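Local coordinates for Glyco_hydro_cc domain-containing protein (Pseudomonas viridiflava, PDB 6UAV), which probably hydrolyses internal beta-1,3-glucan linkages as an endo-beta-1,3-glucanase of glycoside hydrolase family 128, at residues I154-L166 with Y176-H189. Residues are numbered along the deposited sequence; the frame is centred on the assembly and turned at random.
Sequences IDYLAFHWYDYGL and YGKPFWVTEFANWH
Strands 156-161 and 180-183 run parallel, their axes 31° apart, with Leu157 beside Phe180 and Ala158 beside Trp181, bonded through Leu157 N–Pro179 O, Trp181 N–Leu157 O and Phe159 N–Trp181 O. These are neighbouring strands of an eight-stranded TIM barrel, joined through helix 166-173 as a beta-alpha-beta unit. Near the start of the strands, Lys178 bends at chi2 and sets NZ 2.8 Å from Ile154 O, in the carbonyl plane; a water bridges the same NZ to Ile154 N. Trp181 turns the edge of its five-membered ring to the face of Tyr156, a T-shaped pair. On the barrel's inner side His160, with CG beside its backbone N (chi1 -60°), offers its ring edge to Thr183, NE2 lying 2.9 Å from OG1, while ND1 is bonded to Glu84. Glu184 lies over one His160 face: its CG makes a CH-pi contact 3.5 Å from the ring centroid, and its carboxylate stacks at 21° to the ring. The Tyr162 hydroxyl donates to Glu184 OE1 at 2.6 Å on its anti side, tilted out of the carboxylate plane, and Trp31 binds OE2, so both carboxylate oxygens are held. In GH clan A barrels the nucleophile glutamate ends strand 7 and the acid/base strand 4, consistent with roles for Glu184 and Glu84. Beyond the strands, CD2 of Tyr162 sits over the Trp188 face, Asn187 ND2 lies above the centre of the Tyr164 ring, and Asp163 OD1 accepts from Tyr164 N and, on its syn side, from His189 ND1 at 2.7 Å.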
# COMPACT_ATOMS: atom_id res chain seq x y z
N ILE A 154 -1.05 -4.26 15.64
CA ILE A 154 -0.83 -4.38 14.18
C ILE A 154 -1.96 -5.25 13.69
O ILE A 154 -2.00 -6.43 14.04
CB ILE A 154 0.56 -4.93 13.82
CG1 ILE A 154 1.71 -4.00 14.26
CG2 ILE A 154 0.60 -5.12 12.28
CD1 ILE A 154 3.06 -4.60 13.95
N ASP A 155 -2.89 -4.67 12.96
CA ASP A 155 -4.02 -5.44 12.39
C ASP A 155 -3.53 -6.14 11.11
O ASP A 155 -3.84 -7.37 10.95
CB ASP A 155 -5.25 -4.55 12.24
CG ASP A 155 -5.74 -4.01 13.57
OD1 ASP A 155 -6.19 -4.87 14.43
OD2 ASP A 155 -5.55 -2.77 13.80
N TYR A 156 -2.78 -5.43 10.29
CA TYR A 156 -2.16 -5.98 9.05
C TYR A 156 -0.81 -5.36 8.96
O TYR A 156 -0.75 -4.15 9.19
CB TYR A 156 -2.92 -5.56 7.77
CG TYR A 156 -4.28 -6.17 7.69
CD1 TYR A 156 -5.32 -5.68 8.43
CD2 TYR A 156 -4.48 -7.29 6.91
CE1 TYR A 156 -6.55 -6.31 8.39
CE2 TYR A 156 -5.72 -7.90 6.85
CZ TYR A 156 -6.75 -7.40 7.59
OH TYR A 156 -7.94 -8.09 7.53
N LEU A 157 0.19 -6.12 8.55
CA LEU A 157 1.45 -5.52 8.08
C LEU A 157 1.25 -5.04 6.65
O LEU A 157 0.33 -5.51 5.95
CB LEU A 157 2.58 -6.53 8.15
CG LEU A 157 3.15 -6.76 9.56
CD1 LEU A 157 4.10 -7.95 9.54
CD2 LEU A 157 3.86 -5.51 10.11
N ALA A 158 2.09 -4.13 6.18
CA ALA A 158 2.04 -3.70 4.78
C ALA A 158 3.41 -3.97 4.18
O ALA A 158 4.41 -3.98 4.90
CB ALA A 158 1.54 -2.29 4.58
N PHE A 159 3.44 -4.17 2.87
CA PHE A 159 4.69 -4.52 2.19
C PHE A 159 4.68 -3.89 0.80
O PHE A 159 3.64 -3.81 0.17
CB PHE A 159 4.82 -6.04 2.15
CG PHE A 159 6.24 -6.46 1.86
CD1 PHE A 159 7.25 -6.09 2.72
CD2 PHE A 159 6.58 -7.16 0.73
CE1 PHE A 159 8.57 -6.41 2.46
CE2 PHE A 159 7.90 -7.47 0.47
CZ PHE A 159 8.88 -7.10 1.33
N HIS A 160 5.86 -3.48 0.34
CA HIS A 160 6.14 -3.00 -1.01
C HIS A 160 7.23 -3.86 -1.61
O HIS A 160 8.18 -4.23 -0.90
CB HIS A 160 6.70 -1.55 -0.93
CG HIS A 160 5.77 -0.56 -0.30
ND1 HIS A 160 6.19 0.73 -0.03
CD2 HIS A 160 4.47 -0.64 0.02
CE1 HIS A 160 5.15 1.42 0.44
NE2 HIS A 160 4.06 0.58 0.49
N TRP A 161 7.12 -4.17 -2.90
CA TRP A 161 8.13 -5.03 -3.54
C TRP A 161 8.11 -4.77 -5.05
O TRP A 161 7.03 -4.79 -5.64
CB TRP A 161 7.88 -6.49 -3.20
CG TRP A 161 9.11 -7.29 -3.39
CD1 TRP A 161 9.34 -8.25 -4.36
CD2 TRP A 161 10.30 -7.22 -2.58
NE1 TRP A 161 10.60 -8.76 -4.20
CE2 TRP A 161 11.21 -8.16 -3.12
CE3 TRP A 161 10.66 -6.49 -1.44
CZ2 TRP A 161 12.47 -8.33 -2.59
CZ3 TRP A 161 11.93 -6.65 -0.93
CH2 TRP A 161 12.81 -7.59 -1.48
N TYR A 162 9.30 -4.54 -5.60
CA TYR A 162 9.53 -4.20 -7.02
C TYR A 162 10.42 -5.22 -7.75
O TYR A 162 11.17 -4.89 -8.66
CB TYR A 162 10.13 -2.79 -7.05
CG TYR A 162 9.12 -1.73 -6.73
CD1 TYR A 162 8.82 -1.42 -5.41
CD2 TYR A 162 8.37 -1.11 -7.73
CE1 TYR A 162 7.90 -0.44 -5.09
CE2 TYR A 162 7.44 -0.13 -7.44
CZ TYR A 162 7.19 0.19 -6.11
OH TYR A 162 6.28 1.17 -5.85
N ASP A 163 10.41 -6.49 -7.32
CA ASP A 163 11.34 -7.52 -7.86
C ASP A 163 10.62 -8.85 -7.82
O ASP A 163 9.46 -8.94 -7.40
CB ASP A 163 12.67 -7.54 -7.12
CG ASP A 163 13.89 -7.91 -7.94
OD1 ASP A 163 13.74 -8.61 -8.94
OD2 ASP A 163 14.99 -7.53 -7.52
N TYR A 164 11.30 -9.85 -8.37
CA TYR A 164 10.87 -11.25 -8.18
C TYR A 164 10.93 -11.61 -6.68
O TYR A 164 11.51 -10.86 -5.87
CB TYR A 164 11.81 -12.17 -8.95
CG TYR A 164 11.78 -11.95 -10.44
CD1 TYR A 164 12.66 -11.05 -11.01
CD2 TYR A 164 10.91 -12.63 -11.27
CE1 TYR A 164 12.67 -10.81 -12.38
CE2 TYR A 164 10.91 -12.41 -12.65
CZ TYR A 164 11.76 -11.47 -13.20
OH TYR A 164 11.82 -11.26 -14.55
N GLY A 165 10.26 -12.71 -6.35
CA GLY A 165 10.30 -13.30 -4.99
C GLY A 165 9.33 -12.67 -4.03
O GLY A 165 9.51 -12.90 -2.77
N LEU A 166 8.32 -11.95 -4.49
CA LEU A 166 7.36 -11.38 -3.53
C LEU A 166 6.76 -12.46 -2.61
O LEU A 166 6.69 -12.25 -1.37
CB LEU A 166 6.30 -10.57 -4.28
CG LEU A 166 5.09 -10.16 -3.46
CD1 LEU A 166 5.48 -9.30 -2.24
CD2 LEU A 166 4.15 -9.42 -4.35
N TYR A 176 5.46 -13.01 11.91
CA TYR A 176 4.77 -12.11 12.88
C TYR A 176 3.33 -12.60 13.10
O TYR A 176 2.66 -12.06 13.99
CB TYR A 176 4.85 -10.64 12.45
CG TYR A 176 6.28 -10.17 12.39
CD1 TYR A 176 6.99 -9.93 13.56
CD2 TYR A 176 6.96 -10.14 11.21
CE1 TYR A 176 8.33 -9.58 13.53
CE2 TYR A 176 8.29 -9.78 11.15
CZ TYR A 176 8.98 -9.51 12.31
OH TYR A 176 10.30 -9.21 12.27
N GLY A 177 2.85 -13.53 12.28
CA GLY A 177 1.48 -14.07 12.43
C GLY A 177 0.43 -13.04 11.99
O GLY A 177 -0.76 -13.14 12.43
N LYS A 178 0.82 -12.08 11.17
CA LYS A 178 -0.07 -11.01 10.69
C LYS A 178 -0.34 -11.14 9.20
O LYS A 178 0.56 -11.46 8.39
CB LYS A 178 0.63 -9.66 10.88
CG LYS A 178 0.93 -9.29 12.32
CD LYS A 178 -0.27 -9.37 13.28
CE LYS A 178 0.17 -8.90 14.65
NZ LYS A 178 -0.99 -8.60 15.51
N PRO A 179 -1.61 -10.90 8.79
CA PRO A 179 -1.94 -10.78 7.37
C PRO A 179 -1.43 -9.43 6.82
O PRO A 179 -0.90 -8.59 7.54
CB PRO A 179 -3.45 -10.89 7.35
CG PRO A 179 -3.83 -10.25 8.64
CD PRO A 179 -2.80 -10.75 9.64
N PHE A 180 -1.47 -9.32 5.49
CA PHE A 180 -0.77 -8.25 4.75
C PHE A 180 -1.73 -7.46 3.88
O PHE A 180 -2.71 -8.04 3.35
CB PHE A 180 0.27 -8.81 3.80
CG PHE A 180 1.27 -9.69 4.49
CD1 PHE A 180 2.33 -9.11 5.15
CD2 PHE A 180 1.21 -11.07 4.37
CE1 PHE A 180 3.28 -9.90 5.77
CE2 PHE A 180 2.19 -11.86 4.97
CZ PHE A 180 3.22 -11.26 5.67
N TRP A 181 -1.36 -6.23 3.63
CA TRP A 181 -1.71 -5.50 2.40
C TRP A 181 -0.41 -5.26 1.65
O TRP A 181 0.58 -4.72 2.25
CB TRP A 181 -2.38 -4.16 2.74
CG TRP A 181 -3.74 -4.20 3.38
CD1 TRP A 181 -4.30 -5.07 4.27
CD2 TRP A 181 -4.72 -3.16 3.19
NE1 TRP A 181 -5.55 -4.65 4.65
CE2 TRP A 181 -5.82 -3.47 4.01
CE3 TRP A 181 -4.76 -2.03 2.37
CZ2 TRP A 181 -6.97 -2.66 4.04
CZ3 TRP A 181 -5.87 -1.23 2.42
CH2 TRP A 181 -6.95 -1.53 3.26
N VAL A 182 -0.37 -5.58 0.36
CA VAL A 182 0.86 -5.31 -0.43
C VAL A 182 0.57 -4.02 -1.18
O VAL A 182 -0.07 -4.08 -2.25
CB VAL A 182 1.17 -6.51 -1.35
CG1 VAL A 182 2.30 -6.16 -2.29
CG2 VAL A 182 1.49 -7.79 -0.57
N THR A 183 1.02 -2.87 -0.66
CA THR A 183 0.41 -1.58 -1.05
C THR A 183 1.20 -0.88 -2.15
O THR A 183 0.81 0.19 -2.60
CB THR A 183 0.22 -0.70 0.20
OG1 THR A 183 1.48 -0.60 0.85
CG2 THR A 183 -0.82 -1.30 1.11
N GLU A 184 2.31 -1.47 -2.56
CA GLU A 184 3.04 -1.10 -3.79
C GLU A 184 3.67 -2.38 -4.33
O GLU A 184 4.41 -3.09 -3.59
CB GLU A 184 4.19 -0.10 -3.63
CG GLU A 184 3.78 1.22 -3.01
CD GLU A 184 4.89 2.20 -2.81
OE1 GLU A 184 6.00 2.05 -3.42
OE2 GLU A 184 4.70 3.16 -1.98
N PHE A 185 3.41 -2.67 -5.60
CA PHE A 185 4.15 -3.74 -6.31
C PHE A 185 4.11 -3.51 -7.81
O PHE A 185 3.27 -2.81 -8.34
CB PHE A 185 3.65 -5.14 -5.98
CG PHE A 185 2.32 -5.53 -6.53
CD1 PHE A 185 1.17 -4.89 -6.13
CD2 PHE A 185 2.24 -6.50 -7.52
CE1 PHE A 185 -0.07 -5.24 -6.65
CE2 PHE A 185 1.01 -6.89 -8.01
CZ PHE A 185 -0.14 -6.24 -7.59
N ALA A 186 5.15 -4.05 -8.42
CA ALA A 186 5.39 -4.11 -9.88
C ALA A 186 6.68 -4.89 -9.99
O ALA A 186 7.36 -5.06 -8.94
CB ALA A 186 5.50 -2.70 -10.40
N ASN A 187 7.10 -5.31 -11.18
CA ASN A 187 8.47 -5.84 -11.28
C ASN A 187 9.37 -4.89 -12.06
O ASN A 187 9.18 -4.72 -13.26
CB ASN A 187 8.48 -7.23 -11.92
CG ASN A 187 9.78 -7.97 -11.64
OD1 ASN A 187 10.86 -7.35 -11.57
ND2 ASN A 187 9.65 -9.28 -11.45
N TRP A 188 10.35 -4.32 -11.36
CA TRP A 188 11.33 -3.35 -11.90
C TRP A 188 12.71 -3.96 -11.95
O TRP A 188 13.70 -3.21 -12.02
CB TRP A 188 11.28 -2.09 -11.04
CG TRP A 188 10.03 -1.27 -11.22
CD1 TRP A 188 8.84 -1.62 -11.79
CD2 TRP A 188 9.86 0.07 -10.73
NE1 TRP A 188 7.95 -0.57 -11.73
CE2 TRP A 188 8.57 0.49 -11.11
CE3 TRP A 188 10.72 0.96 -10.06
CZ2 TRP A 188 8.08 1.75 -10.74
CZ3 TRP A 188 10.26 2.23 -9.79
CH2 TRP A 188 8.96 2.61 -10.11
N HIS A 189 12.84 -5.29 -12.04
CA HIS A 189 14.18 -5.90 -12.21
C HIS A 189 14.89 -5.26 -13.41
O HIS A 189 14.31 -5.16 -14.47
CB HIS A 189 14.07 -7.40 -12.44
CG HIS A 189 15.31 -8.15 -12.17
ND1 HIS A 189 15.54 -8.64 -10.89
CD2 HIS A 189 16.33 -8.54 -12.97
CE1 HIS A 189 16.64 -9.38 -10.93
NE2 HIS A 189 17.19 -9.31 -12.20
O HOH W 1 -2.24 -6.52 17.12